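Local coordinates for protein methylenetetrahydrofolate--tRNA-(uracil-5-)-methyltransferase trmFO (Thermus thermophilus, PDB 3G5S) that probably forms 5-methyluridine at position 54 of tRNA, using methylenetetrahydrofolate as carbon donor and FAD as cofactor, at residues R28-R33 with E119-I124; R3-G8 with G127-A132; T133-S138 with A334-G339. One frame throughout, in Å; residues are numbered along the deposited sequence.

Contact 1 of 3, residues R28-R33 with E119-I124; sequences RLFEMR and EEVREI. With FAD (flavin-adenine dinucleotide), chain B.
Met32, just past strand 27-30, and Glu119, in the loop after strand 114-117, bring their CA atoms within 4.5 Å, the nearest pair of CA atoms across the two segments. The ring of Phe30 is met from two directions. Val121 CG2 lies over one face, 3.8 Å from the ring centroid and 30° off its normal, while Glu119 CG sits at the edge, 3.7 Å from Phe30 CD2. Met32 CB rests on Glu120 CA, but the rest of this selenomethionine, extended beyond CG, leads away, and its SE stops over the adenine of FAD, 3.7 Å from C5A. Val121 reads the adenine rim through its backbone: its N donates to N1A (2.9 Å) and its O accepts from N6A (2.8 Å). Glu31 takes both ribose hydroxyls, O2B on OE1 and O3B on OE2, and Arg33 donates to O3B through NE and NH2, which would partly balance the carboxylate charge. An acidic side chain gripping the adenosine ribose just beyond the second strand is a hallmark of Rossmann-type FAD-binding folds.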
loop_
_atom_site.group_PDB
_atom_site.type_symbol
_atom_site.label_atom_id
_atom_site.label_comp_id
_atom_site.label_asym_id
_atom_site.label_seq_id
_atom_site.Cartn_x
_atom_site.Cartn_y
_atom_site.Cartn_z
ATOM N N ARG A 28 -5.887 -3.263 24.958
ATOM C CA ARG A 28 -6.493 -4.574 24.878
ATOM C C ARG A 28 -6.239 -5.057 23.457
ATOM O O ARG A 28 -6.841 -4.551 22.505
ATOM C CB ARG A 28 -7.993 -4.467 25.147
ATOM C CG ARG A 28 -8.705 -5.793 25.214
ATOM C CD ARG A 28 -10.185 -5.621 25.569
ATOM N NE ARG A 28 -10.381 -5.040 26.897
ATOM C CZ ARG A 28 -10.791 -3.793 27.128
ATOM N NH1 ARG A 28 -11.046 -2.969 26.120
ATOM N NH2 ARG A 28 -10.938 -3.368 28.374
ATOM N N LEU A 29 -5.315 -6.003 23.326
ATOM C CA LEU A 29 -4.867 -6.486 22.027
ATOM C C LEU A 29 -5.529 -7.818 21.736
ATOM O O LEU A 29 -5.290 -8.800 22.441
ATOM C CB LEU A 29 -3.346 -6.640 22.035
ATOM C CG LEU A 29 -2.684 -7.177 20.767
ATOM C CD1 LEU A 29 -2.940 -6.252 19.593
ATOM C CD2 LEU A 29 -1.195 -7.353 21.001
ATOM N N PHE A 30 -6.376 -7.837 20.710
ATOM C CA PHE A 30 -7.100 -9.043 20.322
ATOM C C PHE A 30 -6.355 -9.761 19.207
ATOM O O PHE A 30 -5.941 -9.143 18.223
ATOM C CB PHE A 30 -8.501 -8.700 19.797
ATOM C CG PHE A 30 -9.436 -8.120 20.823
ATOM C CD1 PHE A 30 -9.472 -6.756 21.058
ATOM C CD2 PHE A 30 -10.315 -8.936 21.515
ATOM C CE1 PHE A 30 -10.349 -6.224 21.981
ATOM C CE2 PHE A 30 -11.188 -8.407 22.437
ATOM C CZ PHE A 30 -11.212 -7.054 22.671
ATOM N N GLU A 31 -6.207 -11.072 19.354
ATOM C CA GLU A 31 -5.615 -11.890 18.313
ATOM C C GLU A 31 -6.285 -13.249 18.318
ATOM O O GLU A 31 -6.321 -13.930 19.343
ATOM C CB GLU A 31 -4.106 -12.035 18.522
ATOM C CG GLU A 31 -3.434 -12.961 17.522
ATOM C CD GLU A 31 -3.774 -12.614 16.088
ATOM O OE1 GLU A 31 -4.342 -13.487 15.390
ATOM O OE2 GLU A 31 -3.483 -11.470 15.661
HETATM N N MSE A 32 -6.821 -13.651 17.173
HETATM C CA MSE A 32 -7.529 -14.923 17.109
HETATM C C MSE A 32 -6.601 -16.137 16.998
HETATM O O MSE A 32 -6.989 -17.253 17.349
HETATM C CB MSE A 32 -8.534 -14.909 15.968
HETATM C CG MSE A 32 -7.923 -14.883 14.593
HETATM SE SE MSE A 32 -9.299 -14.711 13.247
HETATM C CE MSE A 32 -8.169 -14.933 11.673
ATOM N N ARG A 33 -5.384 -15.928 16.509
ATOM C CA ARG A 33 -4.414 -17.009 16.456
ATOM C C ARG A 33 -3.966 -17.353 17.869
ATOM O O ARG A 33 -3.913 -16.477 18.728
ATOM C CB ARG A 33 -3.212 -16.603 15.607
ATOM C CG ARG A 33 -3.542 -16.373 14.147
ATOM C CD ARG A 33 -2.304 -15.996 13.348
ATOM N NE ARG A 33 -1.804 -14.649 13.615
ATOM C CZ ARG A 33 -0.679 -14.372 14.274
ATOM N NH1 ARG A 33 0.070 -15.346 14.772
ATOM N NH2 ARG A 33 -0.299 -13.109 14.437
ATOM N N GLU A 119 -9.036 -14.113 21.001
ATOM C CA GLU A 119 -10.377 -14.336 20.501
ATOM C C GLU A 119 -10.541 -13.651 19.156
ATOM O O GLU A 119 -9.797 -12.723 18.820
ATOM C CB GLU A 119 -11.415 -13.810 21.490
ATOM C CG GLU A 119 -11.693 -12.322 21.395
ATOM C CD GLU A 119 -12.923 -11.908 22.186
ATOM O OE1 GLU A 119 -13.695 -11.057 21.691
ATOM O OE2 GLU A 119 -13.119 -12.437 23.301
ATOM N N GLU A 120 -11.501 -14.134 18.380
ATOM C CA GLU A 120 -11.885 -13.470 17.152
ATOM C C GLU A 120 -12.871 -12.358 17.466
ATOM O O GLU A 120 -13.890 -12.594 18.111
ATOM C CB GLU A 120 -12.546 -14.445 16.179
ATOM C CG GLU A 120 -12.952 -13.755 14.893
ATOM C CD GLU A 120 -13.996 -14.497 14.089
ATOM O OE1 GLU A 120 -14.549 -15.513 14.572
ATOM O OE2 GLU A 120 -14.272 -14.038 12.961
ATOM N N VAL A 121 -12.571 -11.151 17.009
ATOM C CA VAL A 121 -13.489 -10.031 17.142
ATOM C C VAL A 121 -14.451 -10.074 15.967
ATOM O O VAL A 121 -14.035 -10.073 14.811
ATOM C CB VAL A 121 -12.710 -8.701 17.181
ATOM C CG1 VAL A 121 -13.657 -7.516 17.118
ATOM C CG2 VAL A 121 -11.841 -8.651 18.427
ATOM N N ARG A 122 -15.744 -10.143 16.264
ATOM C CA ARG A 122 -16.739 -10.350 15.220
ATOM C C ARG A 122 -17.606 -9.124 14.956
ATOM O O ARG A 122 -18.376 -9.100 14.000
ATOM C CB ARG A 122 -17.628 -11.548 15.570
ATOM C CG ARG A 122 -16.864 -12.858 15.706
ATOM C CD ARG A 122 -17.764 -14.001 16.187
ATOM N NE ARG A 122 -18.795 -14.333 15.211
ATOM C CZ ARG A 122 -18.592 -15.101 14.143
ATOM N NH1 ARG A 122 -17.392 -15.613 13.910
ATOM N NH2 ARG A 122 -19.588 -15.348 13.304
ATOM N N GLU A 123 -17.503 -8.122 15.820
ATOM C CA GLU A 123 -18.239 -6.876 15.656
ATOM C C GLU A 123 -17.279 -5.754 15.977
ATOM O O GLU A 123 -16.326 -5.951 16.724
ATOM C CB GLU A 123 -19.437 -6.819 16.608
ATOM C CG GLU A 123 -20.425 -7.966 16.451
ATOM C CD GLU A 123 -21.295 -7.847 15.209
ATOM O OE1 GLU A 123 -21.300 -6.780 14.566
ATOM O OE2 GLU A 123 -21.992 -8.825 14.876
ATOM N N ILE A 124 -17.524 -4.579 15.419
ATOM C CA ILE A 124 -16.667 -3.440 15.696
ATOM C C ILE A 124 -16.776 -3.074 17.172
ATOM O O ILE A 124 -17.863 -2.757 17.651
ATOM C CB ILE A 124 -17.053 -2.240 14.829
ATOM C CG1 ILE A 124 -16.915 -2.597 13.346
ATOM C CG2 ILE A 124 -16.188 -1.039 15.164
ATOM C CD1 ILE A 124 -17.599 -1.600 12.427
HETATM P PA FAD B . -1.368 -9.207 9.402
HETATM O O1A FAD B . -1.933 -10.325 8.574
HETATM O O2A FAD B . 0.108 -9.182 9.650
HETATM O O5B FAD B . -2.086 -9.136 10.827
HETATM C C5B FAD B . -3.492 -9.232 10.954
HETATM C C4B FAD B . -3.778 -9.987 12.237
HETATM O O4B FAD B . -5.166 -9.922 12.518
HETATM C C3B FAD B . -3.430 -11.469 12.115
HETATM O O3B FAD B . -2.597 -11.879 13.182
HETATM C C2B FAD B . -4.785 -12.176 12.149
HETATM O O2B FAD B . -4.769 -13.456 12.748
HETATM C C1B FAD B . -5.619 -11.203 12.960
HETATM N N9A FAD B . -7.074 -11.200 12.747
HETATM C C8A FAD B . -7.749 -11.171 11.558
HETATM N N7A FAD B . -9.070 -11.068 11.813
HETATM C C5A FAD B . -9.235 -11.021 13.162
HETATM C C6A FAD B . -10.349 -10.918 13.983
HETATM N N6A FAD B . -11.572 -10.656 13.503
HETATM N N1A FAD B . -10.161 -10.888 15.339
HETATM C C2A FAD B . -8.906 -10.983 15.893
HETATM N N3A FAD B . -7.793 -11.083 15.090
HETATM C C4A FAD B . -7.983 -11.106 13.754
HETATM N N1 FAD B . 4.188 -8.215 2.472
HETATM C C2 FAD B . 5.494 -7.927 2.169
HETATM O O2 FAD B . 5.962 -6.817 2.416
HETATM N N3 FAD B . 6.287 -8.896 1.585
HETATM C C4 FAD B . 5.810 -10.164 1.296
HETATM O O4 FAD B . 6.548 -11.012 0.778
HETATM C C4X FAD B . 4.481 -10.446 1.611
HETATM N N5 FAD B . 3.944 -11.684 1.342
HETATM C C5X FAD B . 2.630 -11.948 1.668
HETATM C C6 FAD B . 2.104 -13.208 1.401
HETATM C C7 FAD B . 0.782 -13.497 1.709
HETATM C C7M FAD B . 0.218 -14.860 1.417
HETATM C C8 FAD B . -0.013 -12.519 2.297
HETATM C C8M FAD B . -1.444 -12.820 2.639
HETATM C C9 FAD B . 0.512 -11.258 2.570
HETATM C C9A FAD B . 1.836 -10.963 2.256
HETATM N N10 FAD B . 2.357 -9.700 2.509
HETATM C C10 FAD B . 3.682 -9.464 2.194
HETATM C "C1'" FAD B . 1.430 -8.505 2.506
HETATM C "C2'" FAD B . 1.410 -7.717 3.827
HETATM O "O2'" FAD B . 2.464 -6.772 3.908
HETATM C "C3'" FAD B . 1.400 -8.636 5.049
HETATM O "O3'" FAD B . 0.189 -9.363 5.000
HETATM C "C4'" FAD B . 1.488 -7.882 6.374
HETATM O "O4'" FAD B . 1.696 -8.835 7.398
HETATM C "C5'" FAD B . 0.249 -7.037 6.642
HETATM O "O5'" FAD B . 0.260 -6.588 7.980
HETATM P P FAD B . -1.127 -6.398 8.753
HETATM O O1P FAD B . -2.035 -5.481 7.997
HETATM O O2P FAD B . -0.787 -6.028 10.159
HETATM O O3P FAD B . -1.821 -7.845 8.686
#

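Contact 2 of 3, residues R3-G8 with G127-A132; sequences RVNVVG and GITVLA. With FAD (flavin-adenine dinucleotide), chain B.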
loop_
_atom_site.group_PDB
_atom_site.type_symbol
_atom_site.label_atom_id
_atom_site.label_comp_id
_atom_site.label_asym_id
_atom_site.label_seq_id
_atom_site.Cartn_x
_atom_site.Cartn_y
_atom_site.Cartn_z
ATOM N N ARG A 3 -9.029 0.650 28.383
ATOM C CA ARG A 3 -8.019 0.258 27.409
ATOM C C ARG A 3 -8.460 0.650 26.013
ATOM O O ARG A 3 -9.657 0.610 25.702
ATOM C CB ARG A 3 -7.778 -1.256 27.445
ATOM C CG ARG A 3 -7.323 -1.801 28.778
ATOM C CD ARG A 3 -7.176 -3.315 28.756
ATOM N NE ARG A 3 -6.765 -3.823 30.057
ATOM C CZ ARG A 3 -5.507 -3.883 30.480
ATOM N NH1 ARG A 3 -5.256 -4.357 31.688
ATOM N NH2 ARG A 3 -4.502 -3.483 29.706
ATOM N N VAL A 4 -7.493 1.032 25.181
ATOM C CA VAL A 4 -7.733 1.155 23.755
ATOM C C VAL A 4 -7.684 -0.233 23.138
ATOM O O VAL A 4 -6.768 -1.006 23.414
ATOM C CB VAL A 4 -6.678 2.060 23.094
ATOM C CG1 VAL A 4 -6.751 1.950 21.573
ATOM C CG2 VAL A 4 -6.880 3.484 23.549
ATOM N N ASN A 5 -8.691 -0.560 22.331
ATOM C CA ASN A 5 -8.710 -1.835 21.638
ATOM C C ASN A 5 -7.816 -1.790 20.414
ATOM O O ASN A 5 -7.870 -0.834 19.646
ATOM C CB ASN A 5 -10.127 -2.162 21.183
ATOM C CG ASN A 5 -11.103 -2.235 22.331
ATOM O OD1 ASN A 5 -10.908 -3.012 23.267
ATOM N ND2 ASN A 5 -12.159 -1.429 22.272
ATOM N N VAL A 6 -7.012 -2.834 20.237
ATOM C CA VAL A 6 -6.284 -3.036 18.991
ATOM C C VAL A 6 -6.664 -4.421 18.500
ATOM O O VAL A 6 -6.443 -5.421 19.191
ATOM C CB VAL A 6 -4.757 -2.903 19.165
ATOM C CG1 VAL A 6 -4.040 -3.225 17.844
ATOM C CG2 VAL A 6 -4.399 -1.502 19.650
ATOM N N VAL A 7 -7.280 -4.473 17.325
ATOM C CA VAL A 7 -7.801 -5.723 16.809
ATOM C C VAL A 7 -6.871 -6.256 15.728
ATOM O O VAL A 7 -6.776 -5.697 14.633
ATOM C CB VAL A 7 -9.239 -5.561 16.258
ATOM C CG1 VAL A 7 -9.775 -6.905 15.801
ATOM C CG2 VAL A 7 -10.157 -4.930 17.311
ATOM N N GLY A 8 -6.183 -7.341 16.064
ATOM C CA GLY A 8 -5.201 -7.954 15.186
ATOM C C GLY A 8 -3.795 -7.650 15.673
ATOM O O GLY A 8 -3.436 -6.481 15.815
ATOM N N GLY A 127 -15.821 2.279 21.780
ATOM C CA GLY A 127 -14.721 3.005 22.376
ATOM C C GLY A 127 -13.558 3.157 21.417
ATOM O O GLY A 127 -13.600 2.716 20.268
ATOM N N ILE A 128 -12.496 3.788 21.891
ATOM C CA ILE A 128 -11.335 4.023 21.042
ATOM C C ILE A 128 -10.738 2.688 20.615
ATOM O O ILE A 128 -10.411 1.848 21.459
ATOM C CB ILE A 128 -10.300 4.899 21.760
ATOM C CG1 ILE A 128 -10.918 6.254 22.122
ATOM C CG2 ILE A 128 -9.081 5.089 20.883
ATOM C CD1 ILE A 128 -10.055 7.099 23.045
ATOM N N THR A 129 -10.590 2.507 19.300
ATOM C CA THR A 129 -10.289 1.202 18.729
ATOM C C THR A 129 -9.498 1.358 17.438
ATOM O O THR A 129 -9.857 2.168 16.577
ATOM C CB THR A 129 -11.611 0.451 18.406
ATOM O OG1 THR A 129 -12.300 0.155 19.624
ATOM C CG2 THR A 129 -11.356 -0.841 17.669
ATOM N N VAL A 130 -8.437 0.565 17.302
ATOM C CA VAL A 130 -7.688 0.444 16.055
ATOM C C VAL A 130 -7.957 -0.927 15.443
ATOM O O VAL A 130 -7.767 -1.950 16.104
ATOM C CB VAL A 130 -6.167 0.583 16.305
ATOM C CG1 VAL A 130 -5.392 0.421 14.998
ATOM C CG2 VAL A 130 -5.849 1.920 16.958
ATOM N N LEU A 131 -8.408 -0.942 14.189
ATOM C CA LEU A 131 -8.621 -2.184 13.446
ATOM C C LEU A 131 -7.417 -2.465 12.555
ATOM O O LEU A 131 -7.039 -1.637 11.735
ATOM C CB LEU A 131 -9.877 -2.084 12.589
ATOM C CG LEU A 131 -11.166 -1.758 13.340
ATOM C CD1 LEU A 131 -12.302 -1.638 12.356
ATOM C CD2 LEU A 131 -11.478 -2.797 14.419
ATOM N N ALA A 132 -6.826 -3.644 12.720
ATOM C CA ALA A 132 -5.574 -3.988 12.041
ATOM C C ALA A 132 -5.558 -5.477 11.687
ATOM O O ALA A 132 -4.619 -6.204 12.008
ATOM C CB ALA A 132 -4.378 -3.617 12.924
HETATM P PA FAD B . -1.368 -9.207 9.402
HETATM O O1A FAD B . -1.933 -10.325 8.574
HETATM O O2A FAD B . 0.108 -9.182 9.650
HETATM O O5B FAD B . -2.086 -9.136 10.827
HETATM C C5B FAD B . -3.492 -9.232 10.954
HETATM C C4B FAD B . -3.778 -9.987 12.237
HETATM O O4B FAD B . -5.166 -9.922 12.518
HETATM C C3B FAD B . -3.430 -11.469 12.115
HETATM O O3B FAD B . -2.597 -11.879 13.182
HETATM C C2B FAD B . -4.785 -12.176 12.149
HETATM O O2B FAD B . -4.769 -13.456 12.748
HETATM C C1B FAD B . -5.619 -11.203 12.960
HETATM N N9A FAD B . -7.074 -11.200 12.747
HETATM C C8A FAD B . -7.749 -11.171 11.558
HETATM N N7A FAD B . -9.070 -11.068 11.813
HETATM C C5A FAD B . -9.235 -11.021 13.162
HETATM C C6A FAD B . -10.349 -10.918 13.983
HETATM N N6A FAD B . -11.572 -10.656 13.503
HETATM N N1A FAD B . -10.161 -10.888 15.339
HETATM C C2A FAD B . -8.906 -10.983 15.893
HETATM N N3A FAD B . -7.793 -11.083 15.090
HETATM C C4A FAD B . -7.983 -11.106 13.754
HETATM N N1 FAD B . 4.188 -8.215 2.472
HETATM C C2 FAD B . 5.494 -7.927 2.169
HETATM O O2 FAD B . 5.962 -6.817 2.416
HETATM N N3 FAD B . 6.287 -8.896 1.585
HETATM C C4 FAD B . 5.810 -10.164 1.296
HETATM O O4 FAD B . 6.548 -11.012 0.778
HETATM C C4X FAD B . 4.481 -10.446 1.611
HETATM N N5 FAD B . 3.944 -11.684 1.342
HETATM C C5X FAD B . 2.630 -11.948 1.668
HETATM C C6 FAD B . 2.104 -13.208 1.401
HETATM C C7 FAD B . 0.782 -13.497 1.709
HETATM C C7M FAD B . 0.218 -14.860 1.417
HETATM C C8 FAD B . -0.013 -12.519 2.297
HETATM C C8M FAD B . -1.444 -12.820 2.639
HETATM C C9 FAD B . 0.512 -11.258 2.570
HETATM C C9A FAD B . 1.836 -10.963 2.256
HETATM N N10 FAD B . 2.357 -9.700 2.509
HETATM C C10 FAD B . 3.682 -9.464 2.194
HETATM C "C1'" FAD B . 1.430 -8.505 2.506
HETATM C "C2'" FAD B . 1.410 -7.717 3.827
HETATM O "O2'" FAD B . 2.464 -6.772 3.908
HETATM C "C3'" FAD B . 1.400 -8.636 5.049
HETATM O "O3'" FAD B . 0.189 -9.363 5.000
HETATM C "C4'" FAD B . 1.488 -7.882 6.374
HETATM O "O4'" FAD B . 1.696 -8.835 7.398
HETATM C "C5'" FAD B . 0.249 -7.037 6.642
HETATM O "O5'" FAD B . 0.260 -6.588 7.980
HETATM P P FAD B . -1.127 -6.398 8.753
HETATM O O1P FAD B . -2.035 -5.481 7.997
HETATM O O2P FAD B . -0.787 -6.028 10.159
HETATM O O3P FAD B . -1.821 -7.845 8.686
HETATM O O HOH W 1 -11.500 1.733 24.112
#
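Asn5, Val6 and Val7 pair in parallel with Thr129, Val130 and Leu131, joining the first and fourth strands of a Rossmann-type sheet at 8° to each other. The backbone bonds alternate along the pair. Asn5 N donates to Ile128 O, Asn5 O accepts from Val130 N, Val7 N reaches Val130 O at 2.8 Å, and Val7 O receives Ala132 N in a more bent bond (141° at the hydrogen). Where the strands begin, a water donates to both Arg3 O (2.7 Å) and Ile128 O (2.9 Å), so the latter carbonyl has two donors. A side-chain relay runs beside the backbone: Asn5 ND2 donates, in its amide plane, to Thr129 OG1 at 3.1 Å, and the OG1 hydroxyl in turn donates to Gly127 O at 2.9 Å, from above that carbonyl's plane. With OG1 anti to the carbonyl carbon (chi1 -66°), Thr129 holds its hydroxyl between the Asn5 amide and Gly127 O. The other end of the amide, Asn5 OD1, accepts from Arg28 NH1. On the same face Val7 CG2 meets Leu131 CD2. At the cofactor end Gly8 has no room for a side chain, since a beta carbon would lie 2.3 Å from Ala132 O, and its CA comes to 3.3 Å from FAD O4B.

Contact 3 of 3, residues T133-S138 with A334-G339; sequences TGPLTS and AGVLAG. With FAD (flavin-adenine dinucleotide), chain B.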
loop_
_atom_site.group_PDB
_atom_site.type_symbol
_atom_site.label_atom_id
_atom_site.label_comp_id
_atom_site.label_asym_id
_atom_site.label_seq_id
_atom_site.Cartn_x
_atom_site.Cartn_y
_atom_site.Cartn_z
ATOM N N THR A 133 -6.608 -5.925 11.009
ATOM C CA THR A 133 -6.851 -7.349 10.842
ATOM C C THR A 133 -6.296 -7.951 9.550
ATOM O O THR A 133 -6.386 -9.158 9.350
ATOM C CB THR A 133 -8.350 -7.649 11.015
ATOM O OG1 THR A 133 -9.114 -6.669 10.305
ATOM C CG2 THR A 133 -8.721 -7.574 12.489
ATOM N N GLY A 134 -5.701 -7.120 8.700
ATOM C CA GLY A 134 -4.871 -7.609 7.618
ATOM C C GLY A 134 -5.578 -8.108 6.380
ATOM O O GLY A 134 -6.801 -8.032 6.253
ATOM N N PRO A 135 -4.796 -8.648 5.443
ATOM C CA PRO A 135 -5.357 -9.120 4.174
ATOM C C PRO A 135 -6.334 -10.276 4.352
ATOM O O PRO A 135 -7.180 -10.480 3.490
ATOM C CB PRO A 135 -4.125 -9.595 3.404
ATOM C CG PRO A 135 -3.099 -9.871 4.434
ATOM C CD PRO A 135 -3.348 -8.908 5.550
ATOM N N LEU A 136 -6.213 -11.011 5.453
ATOM C CA LEU A 136 -7.078 -12.153 5.719
ATOM C C LEU A 136 -7.946 -11.876 6.954
ATOM O O LEU A 136 -8.209 -12.752 7.775
ATOM C CB LEU A 136 -6.242 -13.427 5.864
ATOM C CG LEU A 136 -5.402 -13.738 4.617
ATOM C CD1 LEU A 136 -4.413 -14.871 4.859
ATOM C CD2 LEU A 136 -6.296 -14.042 3.420
ATOM N N THR A 137 -8.379 -10.624 7.060
ATOM C CA THR A 137 -9.390 -10.206 8.020
ATOM C C THR A 137 -10.504 -11.253 8.083
ATOM O O THR A 137 -10.989 -11.710 7.048
ATOM C CB THR A 137 -9.988 -8.845 7.603
ATOM O OG1 THR A 137 -9.030 -7.797 7.812
ATOM C CG2 THR A 137 -11.222 -8.524 8.407
ATOM N N SER A 138 -10.913 -11.639 9.287
ATOM C CA SER A 138 -11.921 -12.687 9.407
ATOM C C SER A 138 -13.222 -12.273 8.730
ATOM O O SER A 138 -13.572 -11.090 8.667
ATOM C CB SER A 138 -12.176 -13.062 10.865
ATOM O OG SER A 138 -13.052 -12.135 11.470
ATOM N N ALA A 334 -5.445 0.403 10.252
ATOM C CA ALA A 334 -4.025 0.361 9.941
ATOM C C ALA A 334 -3.692 -0.924 9.211
ATOM O O ALA A 334 -4.450 -1.898 9.253
ATOM C CB ALA A 334 -3.195 0.484 11.214
ATOM N N GLY A 335 -2.544 -0.925 8.539
ATOM C CA GLY A 335 -2.094 -2.092 7.815
ATOM C C GLY A 335 -2.857 -2.285 6.525
ATOM O O GLY A 335 -3.435 -1.349 5.968
ATOM N N VAL A 336 -2.837 -3.515 6.026
ATOM C CA VAL A 336 -3.501 -3.824 4.771
ATOM C C VAL A 336 -4.984 -3.434 4.805
ATOM O O VAL A 336 -5.534 -2.980 3.801
ATOM C CB VAL A 336 -3.312 -5.305 4.427
ATOM C CG1 VAL A 336 -4.291 -5.755 3.342
ATOM C CG2 VAL A 336 -1.876 -5.533 3.984
ATOM N N LEU A 337 -5.637 -3.599 5.952
ATOM C CA LEU A 337 -7.041 -3.217 6.033
ATOM C C LEU A 337 -7.264 -1.750 5.622
ATOM O O LEU A 337 -8.298 -1.405 5.043
ATOM C CB LEU A 337 -7.578 -3.474 7.443
ATOM C CG LEU A 337 -9.072 -3.194 7.632
ATOM C CD1 LEU A 337 -9.917 -4.193 6.836
ATOM C CD2 LEU A 337 -9.432 -3.226 9.110
ATOM N N ALA A 338 -6.299 -0.886 5.948
ATOM C CA ALA A 338 -6.379 0.541 5.634
ATOM C C ALA A 338 -6.002 0.880 4.196
ATOM O O ALA A 338 -6.081 2.046 3.804
ATOM C CB ALA A 338 -5.503 1.343 6.590
ATOM N N GLY A 339 -5.564 -0.106 3.416
ATOM C CA GLY A 339 -5.245 0.155 2.025
ATOM C C GLY A 339 -3.768 0.259 1.680
ATOM O O GLY A 339 -3.438 0.713 0.583
HETATM P PA FAD B . -1.368 -9.207 9.402
HETATM O O1A FAD B . -1.933 -10.325 8.574
HETATM O O2A FAD B . 0.108 -9.182 9.650
HETATM O O5B FAD B . -2.086 -9.136 10.827
HETATM C C5B FAD B . -3.492 -9.232 10.954
HETATM C C4B FAD B . -3.778 -9.987 12.237
HETATM O O4B FAD B . -5.166 -9.922 12.518
HETATM C C3B FAD B . -3.430 -11.469 12.115
HETATM O O3B FAD B . -2.597 -11.879 13.182
HETATM C C2B FAD B . -4.785 -12.176 12.149
HETATM O O2B FAD B . -4.769 -13.456 12.748
HETATM C C1B FAD B . -5.619 -11.203 12.960
HETATM N N9A FAD B . -7.074 -11.200 12.747
HETATM C C8A FAD B . -7.749 -11.171 11.558
HETATM N N7A FAD B . -9.070 -11.068 11.813
HETATM C C5A FAD B . -9.235 -11.021 13.162
HETATM C C6A FAD B . -10.349 -10.918 13.983
HETATM N N6A FAD B . -11.572 -10.656 13.503
HETATM N N1A FAD B . -10.161 -10.888 15.339
HETATM C C2A FAD B . -8.906 -10.983 15.893
HETATM N N3A FAD B . -7.793 -11.083 15.090
HETATM C C4A FAD B . -7.983 -11.106 13.754
HETATM N N1 FAD B . 4.188 -8.215 2.472
HETATM C C2 FAD B . 5.494 -7.927 2.169
HETATM O O2 FAD B . 5.962 -6.817 2.416
HETATM N N3 FAD B . 6.287 -8.896 1.585
HETATM C C4 FAD B . 5.810 -10.164 1.296
HETATM O O4 FAD B . 6.548 -11.012 0.778
HETATM C C4X FAD B . 4.481 -10.446 1.611
HETATM N N5 FAD B . 3.944 -11.684 1.342
HETATM C C5X FAD B . 2.630 -11.948 1.668
HETATM C C6 FAD B . 2.104 -13.208 1.401
HETATM C C7 FAD B . 0.782 -13.497 1.709
HETATM C C7M FAD B . 0.218 -14.860 1.417
HETATM C C8 FAD B . -0.013 -12.519 2.297
HETATM C C8M FAD B . -1.444 -12.820 2.639
HETATM C C9 FAD B . 0.512 -11.258 2.570
HETATM C C9A FAD B . 1.836 -10.963 2.256
HETATM N N10 FAD B . 2.357 -9.700 2.509
HETATM C C10 FAD B . 3.682 -9.464 2.194
HETATM C "C1'" FAD B . 1.430 -8.505 2.506
HETATM C "C2'" FAD B . 1.410 -7.717 3.827
HETATM O "O2'" FAD B . 2.464 -6.772 3.908
HETATM C "C3'" FAD B . 1.400 -8.636 5.049
HETATM O "O3'" FAD B . 0.189 -9.363 5.000
HETATM C "C4'" FAD B . 1.488 -7.882 6.374
HETATM O "O4'" FAD B . 1.696 -8.835 7.398
HETATM C "C5'" FAD B . 0.249 -7.037 6.642
HETATM O "O5'" FAD B . 0.260 -6.588 7.980
HETATM P P FAD B . -1.127 -6.398 8.753
HETATM O O1P FAD B . -2.035 -5.481 7.997
HETATM O O2P FAD B . -0.787 -6.028 10.159
HETATM O O3P FAD B . -1.821 -7.845 8.686
HETATM O O HOH W 2 -4.548 -4.549 8.592
#
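Thr133, whose OG1 lies 3.7 Å from Leu337 CD2, turns its methyl CG2 onto one face of the FAD adenine, 3.5 Å from C5A and on the side opposite Met32 SE. At the rim of that ring Ser138 N donates to N7A at 3.2 Å, while Ser138 OG, near N6A, is hydrogen-bonded to Glu120 OE2. Both segments are loops leaving the C-terminal ends of parallel strands in the Rossmann-type domain, and they meet beside the cofactor's pyrophosphate. Pro135 CD packs on Val336 CB at 3.8 Å, and Val336 CG1 reaches the proline nitrogen.

The first loop is shaped by a type I beta turn from Gly134 to Thr137 and stiffened by hydroxyls. Thr133 OG1 donates to Thr137 OG1 (2.7 Å), which donates to Gly134 O (2.7 Å), a carbonyl that also accepts Thr137 N. Having Thr137 OG1 anti to the carbonyl carbon (chi1 -72°) suits it to this relay, and Leu337 CD1 touches the same oxygen. An alanine in place of Thr137 would probably leave Thr133 OG1 without its acceptor, Gly134 O with one bond fewer, and a gap beside Leu337 CD1.

Gly134 and Gly335 admit the phosphates closely, as a beta carbon on either would clash with FAD. Val336 N donates to O1P at 2.9 Å. A water bound by Gly134 N, Leu337 N and Ala334 O donates to the same O1P at 2.7 Å.

In the fold
The chain starts on the central strand of contact 2, and residues 127-132 close that contact on the side of strand 4-7 away from strand 27-30, ending a long excursion. Contact 1 is nested inside it: residues 28-33 run along the second strand and off its C-terminal end, and 119-124 lie in the loop after the third. Contact 3 comes in series, opening directly after contact 2 closes; its far larger loop carries the six-stranded antiparallel sheet before strand 331-333 completes the parallel one, in the order 3-2-1-4-5. Neighbouring contacts are stitched together by backbone pairs, Phe30 O with Gly8 N and Leu131 O with Ala334 N. The example illustrates how segments remote in sequence converge on one cofactor: all three contacts touch FAD.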